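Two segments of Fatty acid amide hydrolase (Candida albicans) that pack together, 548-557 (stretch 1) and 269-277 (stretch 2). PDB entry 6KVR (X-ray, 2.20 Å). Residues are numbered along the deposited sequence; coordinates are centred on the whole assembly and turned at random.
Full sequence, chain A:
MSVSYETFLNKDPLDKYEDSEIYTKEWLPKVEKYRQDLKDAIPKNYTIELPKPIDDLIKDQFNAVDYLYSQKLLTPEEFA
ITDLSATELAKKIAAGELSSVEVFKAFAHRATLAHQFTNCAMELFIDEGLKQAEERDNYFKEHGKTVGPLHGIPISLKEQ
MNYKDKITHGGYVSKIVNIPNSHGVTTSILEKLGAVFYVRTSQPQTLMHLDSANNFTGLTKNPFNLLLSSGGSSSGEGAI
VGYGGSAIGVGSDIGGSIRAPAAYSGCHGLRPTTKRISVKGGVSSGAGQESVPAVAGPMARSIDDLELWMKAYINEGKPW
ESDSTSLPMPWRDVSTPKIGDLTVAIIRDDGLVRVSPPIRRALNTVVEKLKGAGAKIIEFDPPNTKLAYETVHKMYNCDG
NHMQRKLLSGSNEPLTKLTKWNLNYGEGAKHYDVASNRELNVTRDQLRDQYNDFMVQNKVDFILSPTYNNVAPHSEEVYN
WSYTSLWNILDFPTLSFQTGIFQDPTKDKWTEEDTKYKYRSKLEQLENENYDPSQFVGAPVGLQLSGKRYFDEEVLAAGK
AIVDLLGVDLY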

ATOM      1  N   LYS A 548       6.121  10.417 -11.149  1.00 26.54           N
ATOM      2  CA  LYS A 548       4.853  10.030 -10.549  1.00 29.40           C
ATOM      3  C   LYS A 548       4.955   8.630  -9.936  1.00 25.29           C
ATOM      4  O   LYS A 548       5.810   7.818 -10.303  1.00 21.93           O
ATOM      5  CB  LYS A 548       3.724  10.075 -11.585  1.00 33.28           C
ATOM      6  CG  LYS A 548       3.196  11.478 -11.886  1.00 35.40           C
ATOM      7  CD  LYS A 548       2.491  11.540 -13.239  1.00 35.05           C
ATOM      8  CE  LYS A 548       3.144  10.584 -14.229  1.00 34.67           C
ATOM      9  NZ  LYS A 548       2.665  10.791 -15.627  1.00 50.79           N
ATOM     10  N   ARG A 549       4.051   8.352  -8.994  1.00 24.09           N
ATOM     11  CA  ARG A 549       4.114   7.114  -8.218  1.00 26.37           C
ATOM     12  C   ARG A 549       4.009   5.890  -9.117  1.00 25.43           C
ATOM     13  O   ARG A 549       3.114   5.805  -9.967  1.00 30.64           O
ATOM     14  CB  ARG A 549       2.989   7.087  -7.175  1.00 29.36           C
ATOM     15  CG  ARG A 549       3.141   8.110  -6.074  1.00 28.42           C
ATOM     16  CD  ARG A 549       2.115   7.865  -4.979  1.00 29.51           C
ATOM     17  NE  ARG A 549       2.543   6.822  -4.056  1.00 24.73           N
ATOM     18  CZ  ARG A 549       1.718   5.954  -3.484  1.00 33.67           C
ATOM     19  NH1 ARG A 549       0.415   5.970  -3.730  1.00 30.16           N
ATOM     20  NH2 ARG A 549       2.208   5.053  -2.634  1.00 30.32           N
ATOM     21  N   TYR A 550       4.926   4.945  -8.913  1.00 23.34           N
ATOM     22  CA  TYR A 550       5.024   3.669  -9.627  1.00 26.47           C
ATOM     23  C   TYR A 550       5.474   3.827 -11.072  1.00 28.80           C
ATOM     24  O   TYR A 550       5.383   2.879 -11.854  1.00 28.29           O
ATOM     25  CB  TYR A 550       3.718   2.868  -9.539  1.00 25.76           C
ATOM     26  CG  TYR A 550       3.496   2.469  -8.110  1.00 28.99           C
ATOM     27  CD1 TYR A 550       4.250   1.447  -7.536  1.00 25.83           C
ATOM     28  CD2 TYR A 550       2.604   3.167  -7.304  1.00 26.71           C
ATOM     29  CE1 TYR A 550       4.089   1.101  -6.213  1.00 26.73           C
ATOM     30  CE2 TYR A 550       2.436   2.832  -5.972  1.00 29.91           C
ATOM     31  CZ  TYR A 550       3.181   1.803  -5.433  1.00 30.34           C
ATOM     32  OH  TYR A 550       3.016   1.481  -4.105  1.00 34.21           O
ATOM     33  N   PHE A 551       5.987   4.998 -11.436  1.00 25.73           N
ATOM     34  CA  PHE A 551       6.622   5.195 -12.738  1.00 29.20           C
ATOM     35  C   PHE A 551       8.142   5.206 -12.618  1.00 25.63           C
ATOM     36  O   PHE A 551       8.824   5.971 -13.308  1.00 28.23           O
ATOM     37  CB  PHE A 551       6.107   6.477 -13.385  1.00 30.53           C
ATOM     38  CG  PHE A 551       4.691   6.366 -13.915  1.00 32.16           C
ATOM     39  CD1 PHE A 551       3.605   6.314 -13.040  1.00 30.46           C
ATOM     40  CD2 PHE A 551       4.443   6.302 -15.287  1.00 34.90           C
ATOM     41  CE1 PHE A 551       2.295   6.211 -13.521  1.00 32.44           C
ATOM     42  CE2 PHE A 551       3.128   6.205 -15.774  1.00 37.58           C
ATOM     43  CZ  PHE A 551       2.055   6.158 -14.889  1.00 32.96           C
ATOM     44  N   ASP A 552       8.680   4.367 -11.717  1.00 25.06           N
ATOM     45  CA  ASP A 552      10.126   4.233 -11.519  1.00 26.58           C
ATOM     46  C   ASP A 552      10.871   3.979 -12.826  1.00 28.86           C
ATOM     47  O   ASP A 552      12.004   4.448 -13.010  1.00 25.19           O
ATOM     48  CB  ASP A 552      10.423   3.075 -10.556  1.00 27.86           C
ATOM     49  CG  ASP A 552       9.555   3.097  -9.310  1.00 25.87           C
ATOM     50  OD1 ASP A 552       8.307   3.038  -9.403  1.00 24.95           O
ATOM     51  OD2 ASP A 552      10.141   3.154  -8.224  1.00 24.92           O
ATOM     52  N   GLU A 553      10.278   3.176 -13.709  1.00 26.54           N
ATOM     53  CA  GLU A 553      10.949   2.805 -14.949  1.00 30.40           C
ATOM     54  C   GLU A 553      11.238   4.036 -15.794  1.00 26.69           C
ATOM     55  O   GLU A 553      12.353   4.209 -16.295  1.00 29.03           O
ATOM     56  CB  GLU A 553      10.091   1.793 -15.719  1.00 31.52           C
ATOM     57  CG  GLU A 553       9.941   0.447 -14.992  1.00 32.40           C
ATOM     58  CD  GLU A 553       8.652   0.354 -14.152  1.00 35.01           C
ATOM     59  OE1 GLU A 553       8.195   1.384 -13.590  1.00 33.88           O
ATOM     60  OE2 GLU A 553       8.082  -0.759 -14.065  1.00 33.69           O
ATOM     61  N   GLU A 554      10.256   4.930 -15.916  1.00 24.87           N
ATOM     62  CA  GLU A 554      10.463   6.176 -16.650  1.00 29.41           C
ATOM     63  C   GLU A 554      11.507   7.060 -15.975  1.00 32.26           C
ATOM     64  O   GLU A 554      12.262   7.763 -16.663  1.00 30.31           O
ATOM     65  CB  GLU A 554       9.140   6.940 -16.781  1.00 31.95           C
ATOM     66  CG  GLU A 554       8.203   6.410 -17.859  1.00 31.82           C
ATOM     67  CD  GLU A 554       7.380   5.218 -17.378  1.00 41.42           C
ATOM     68  OE1 GLU A 554       6.551   4.688 -18.162  1.00 41.16           O
ATOM     69  OE2 GLU A 554       7.567   4.811 -16.201  1.00 33.52           O
ATOM     70  N   VAL A 555      11.557   7.052 -14.637  1.00 30.12           N
ATOM     71  CA  VAL A 555      12.542   7.865 -13.930  1.00 26.51           C
ATOM     72  C   VAL A 555      13.945   7.469 -14.357  1.00 26.80           C
ATOM     73  O   VAL A 555      14.757   8.319 -14.732  1.00 25.98           O
ATOM     74  CB  VAL A 555      12.374   7.743 -12.404  1.00 25.35           C
ATOM     75  CG1 VAL A 555      13.566   8.391 -11.706  1.00 22.80           C
ATOM     76  CG2 VAL A 555      11.049   8.380 -11.929  1.00 24.48           C
ATOM     77  N   LEU A 556      14.241   6.164 -14.326  1.00 32.30           N
ATOM     78  CA  LEU A 556      15.575   5.691 -14.689  1.00 28.94           C
ATOM     79  C   LEU A 556      15.859   5.915 -16.168  1.00 33.64           C
ATOM     80  O   LEU A 556      16.992   6.242 -16.543  1.00 31.70           O
ATOM     81  CB  LEU A 556      15.726   4.211 -14.337  1.00 26.35           C
ATOM     82  CG  LEU A 556      15.756   3.934 -12.828  1.00 32.91           C
ATOM     83  CD1 LEU A 556      16.204   2.506 -12.478  1.00 25.20           C
ATOM     84  CD2 LEU A 556      16.632   4.957 -12.138  1.00 23.93           C
ATOM     85  N   ALA A 557      14.851   5.723 -17.023  1.00 33.39           N
ATOM     86  CA  ALA A 557      15.054   5.913 -18.456  1.00 34.47           C
ATOM     87  C   ALA A 557      15.434   7.355 -18.756  1.00 33.52           C
ATOM     88  O   ALA A 557      16.378   7.618 -19.512  1.00 36.00           O
ATOM     89  CB  ALA A 557      13.793   5.511 -19.228  1.00 32.56           C
TER
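Stretch 2 269-277: GLRPTTKRI

Stretch 2 enters as the end of a β-strand, residues 269-271, leaves it at P272, and folds into a type II turn from T273 to R276. It lies along a stretch 1 that begins with its own type II turn, K548 to F551, and then becomes a helix from D552 onward. The two chains run in opposite senses through the register: Y550 faces T273 with CA atoms 5.6 Å apart, D552 faces P272 at 6.3 Å, and L556 faces L270 at 8.3 Å. The chains thus diverge toward the helical end, where L556 and L270 meet through their side chains.

K548 points away and makes no contact, but its carbonyl closes the first turn, F551 N donating to K548 O at 3.0 Å. The CA-to-CB bond of R549 points sideways, but the end of its long side chain comes nearer: NH2 comes within 3.9 Å of T274 OG1, near the plane of the guanidinium, a proximity rather than a hydrogen bond.

Y550 occupies the third position of the turn with phi/psi of 71/14, the left-handed conformation that a type II turn requires there. Its backbone N donates to T273 OG1 at 3.0 Å, and its phenol lies along the second turn. The methyl T273 CG2 sits over one face of the ring, 3.3 Å from its centroid and 10° off the normal, a CH-π contact. At the far end of the ring Y550 OH donates to T274 O at 2.9 Å. A tyrosine suits this place because it offers both a flat apolar face and a polar tip. R276 CG approaches the ring edge, 4.1 Å from Y550 CE1.

F551 is the N-cap residue; its side chain points away from stretch 2, and F551 O accepts V555 N at 3.2 Å in the first turn of the helix.

D552 opens the helix and points straight toward stretch 2. Its carboxylate grips T273 twice: T273 N donates to D552 OD2 at 2.9 Å, and T273 OG1 donates to D552 OD1 at 2.8 Å. The threonine hydroxyl therefore gives to D552 while accepting from Y550 N, and its methyl is left free for the tyrosine ring. D552 OD1 also forms a salt bridge with R276 NH1 at 3.0 Å.

E553 starts sideways but bends its carboxylate to the same arginine. R276 NH1 donates to E553 OE1 at 3.1 Å and R276 NH2 donates to E553 OE2 at 3.0 Å, a paired, nearly in-plane arrangement. Arginine suits this site because its planar group can serve both carboxylates at once, offsetting part of the acidic charge in a buried setting.

E554 and A557 lie out of reach, and V555, though its CA-to-CB bond points toward stretch 2, comes no closer than V555 CG1 to L270 CD1 at 4.6 Å. L556 makes the final contact, its CD1 lying 3.9 Å from L270 CD2; here two branched apolar side chains reach across the widest spacing in the register, and the contact ends in hydrophobic packing rather than polar bonds.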

ATOM      1  N   GLY A 269      21.755   6.947  -7.096  1.00 25.80           N
ATOM      2  CA  GLY A 269      20.930   6.188  -6.177  1.00 23.90           C
ATOM      3  C   GLY A 269      19.454   6.326  -6.472  1.00 27.39           C
ATOM      4  O   GLY A 269      18.988   7.413  -6.842  1.00 25.43           O
ATOM      5  N   LEU A 270      18.700   5.245  -6.296  1.00 23.37           N
ATOM      6  CA  LEU A 270      17.267   5.247  -6.572  1.00 23.46           C
ATOM      7  C   LEU A 270      16.472   4.969  -5.305  1.00 21.72           C
ATOM      8  O   LEU A 270      16.639   3.913  -4.684  1.00 22.32           O
ATOM      9  CB  LEU A 270      16.913   4.205  -7.628  1.00 22.47           C
ATOM     10  CG  LEU A 270      15.403   4.093  -7.844  1.00 23.57           C
ATOM     11  CD1 LEU A 270      14.832   5.401  -8.401  1.00 23.74           C
ATOM     12  CD2 LEU A 270      15.087   2.911  -8.772  1.00 26.25           C
ATOM     13  N   ARG A 271      15.603   5.907  -4.934  1.00 24.41           N
ATOM     14  CA  ARG A 271      14.536   5.621  -3.983  1.00 20.91           C
ATOM     15  C   ARG A 271      13.285   5.183  -4.750  1.00 20.46           C
ATOM     16  O   ARG A 271      12.601   6.020  -5.351  1.00 22.36           O
ATOM     17  CB  ARG A 271      14.216   6.844  -3.125  1.00 23.83           C
ATOM     18  CG  ARG A 271      13.176   6.542  -2.054  1.00 25.93           C
ATOM     19  CD  ARG A 271      12.410   7.749  -1.527  1.00 24.56           C
ATOM     20  NE  ARG A 271      11.181   7.885  -2.275  1.00 34.31           N
ATOM     21  CZ  ARG A 271      10.004   7.371  -1.943  1.00 31.03           C
ATOM     22  NH1 ARG A 271       9.790   6.795  -0.762  1.00 28.03           N
ATOM     23  NH2 ARG A 271       9.018   7.419  -2.828  1.00 29.82           N
ATOM     24  N   PRO A 272      12.947   3.905  -4.772  1.00 19.69           N
ATOM     25  CA  PRO A 272      11.760   3.482  -5.526  1.00 23.52           C
ATOM     26  C   PRO A 272      10.466   3.769  -4.770  1.00 25.56           C
ATOM     27  O   PRO A 272      10.461   4.069  -3.566  1.00 21.68           O
ATOM     28  CB  PRO A 272      11.971   1.979  -5.727  1.00 25.95           C
ATOM     29  CG  PRO A 272      13.054   1.575  -4.765  1.00 25.17           C
ATOM     30  CD  PRO A 272      13.724   2.784  -4.223  1.00 23.11           C
ATOM     31  N   THR A 273       9.361   3.725  -5.519  1.00 20.35           N
ATOM     32  CA  THR A 273       8.040   3.778  -4.903  1.00 23.19           C
ATOM     33  C   THR A 273       7.919   2.651  -3.893  1.00 22.57           C
ATOM     34  O   THR A 273       8.454   1.556  -4.108  1.00 22.25           O
ATOM     35  CB  THR A 273       6.923   3.630  -5.955  1.00 28.45           C
ATOM     36  OG1 THR A 273       7.253   4.343  -7.149  1.00 25.86           O
ATOM     37  CG2 THR A 273       5.598   4.191  -5.406  1.00 25.58           C
ATOM     38  N   THR A 274       7.201   2.902  -2.798  1.00 25.06           N
ATOM     39  CA  THR A 274       7.085   1.875  -1.769  1.00 19.86           C
ATOM     40  C   THR A 274       6.466   0.604  -2.334  1.00 21.80           C
ATOM     41  O   THR A 274       5.688   0.632  -3.296  1.00 25.59           O
ATOM     42  CB  THR A 274       6.243   2.352  -0.582  1.00 24.67           C
ATOM     43  OG1 THR A 274       4.963   2.795  -1.053  1.00 27.80           O
ATOM     44  CG2 THR A 274       6.942   3.492   0.179  1.00 23.96           C
ATOM     45  N   LYS A 275       6.841  -0.520  -1.723  1.00 21.88           N
ATOM     46  CA  LYS A 275       6.245  -1.838  -1.914  1.00 25.66           C
ATOM     47  C   LYS A 275       6.637  -2.499  -3.228  1.00 24.73           C
ATOM     48  O   LYS A 275       5.977  -3.427  -3.666  1.00 27.09           O
ATOM     49  CB  LYS A 275       4.721  -1.791  -1.768  1.00 30.70           C
ATOM     50  CG  LYS A 275       4.275  -1.145  -0.445  1.00 28.92           C
ATOM     51  CD  LYS A 275       3.109  -0.182  -0.652  1.00 44.28           C
ATOM     52  CE  LYS A 275       1.751  -0.809  -0.247  1.00 49.19           C
ATOM     53  NZ  LYS A 275       0.533  -0.144  -0.853  1.00 45.93           N
ATOM     54  N   ARG A 276       7.722  -2.069  -3.862  1.00 22.39           N
ATOM     55  CA  ARG A 276       8.277  -2.819  -4.975  1.00 21.88           C
ATOM     56  C   ARG A 276       9.448  -3.696  -4.535  1.00 27.87           C
ATOM     57  O   ARG A 276       9.528  -4.866  -4.922  1.00 26.07           O
ATOM     58  CB  ARG A 276       8.716  -1.854  -6.087  1.00 23.42           C
ATOM     59  CG  ARG A 276       7.611  -0.943  -6.595  1.00 23.99           C
ATOM     60  CD  ARG A 276       7.940  -0.318  -7.960  1.00 29.74           C
ATOM     61  NE  ARG A 276       7.705  -1.229  -9.077  1.00 27.70           N
ATOM     62  CZ  ARG A 276       7.660  -0.867 -10.356  1.00 29.40           C
ATOM     63  NH1 ARG A 276       7.766   0.399 -10.722  1.00 22.26           N
ATOM     64  NH2 ARG A 276       7.517  -1.807 -11.293  1.00 27.59           N
ATOM     65  N   ILE A 277      10.333  -3.157  -3.699  1.00 20.83           N
ATOM     66  CA  ILE A 277      11.483  -3.870  -3.161  1.00 27.63           C
ATOM     67  C   ILE A 277      11.184  -4.176  -1.695  1.00 25.89           C
ATOM     68  O   ILE A 277      10.698  -3.306  -0.966  1.00 26.10           O
ATOM     69  CB  ILE A 277      12.774  -3.036  -3.337  1.00 26.21           C
ATOM     70  CG1 ILE A 277      13.229  -3.073  -4.803  1.00 32.14           C
ATOM     71  CG2 ILE A 277      13.909  -3.591  -2.535  1.00 21.22           C
ATOM     72  CD1 ILE A 277      12.436  -2.229  -5.723  1.00 32.10           C
TER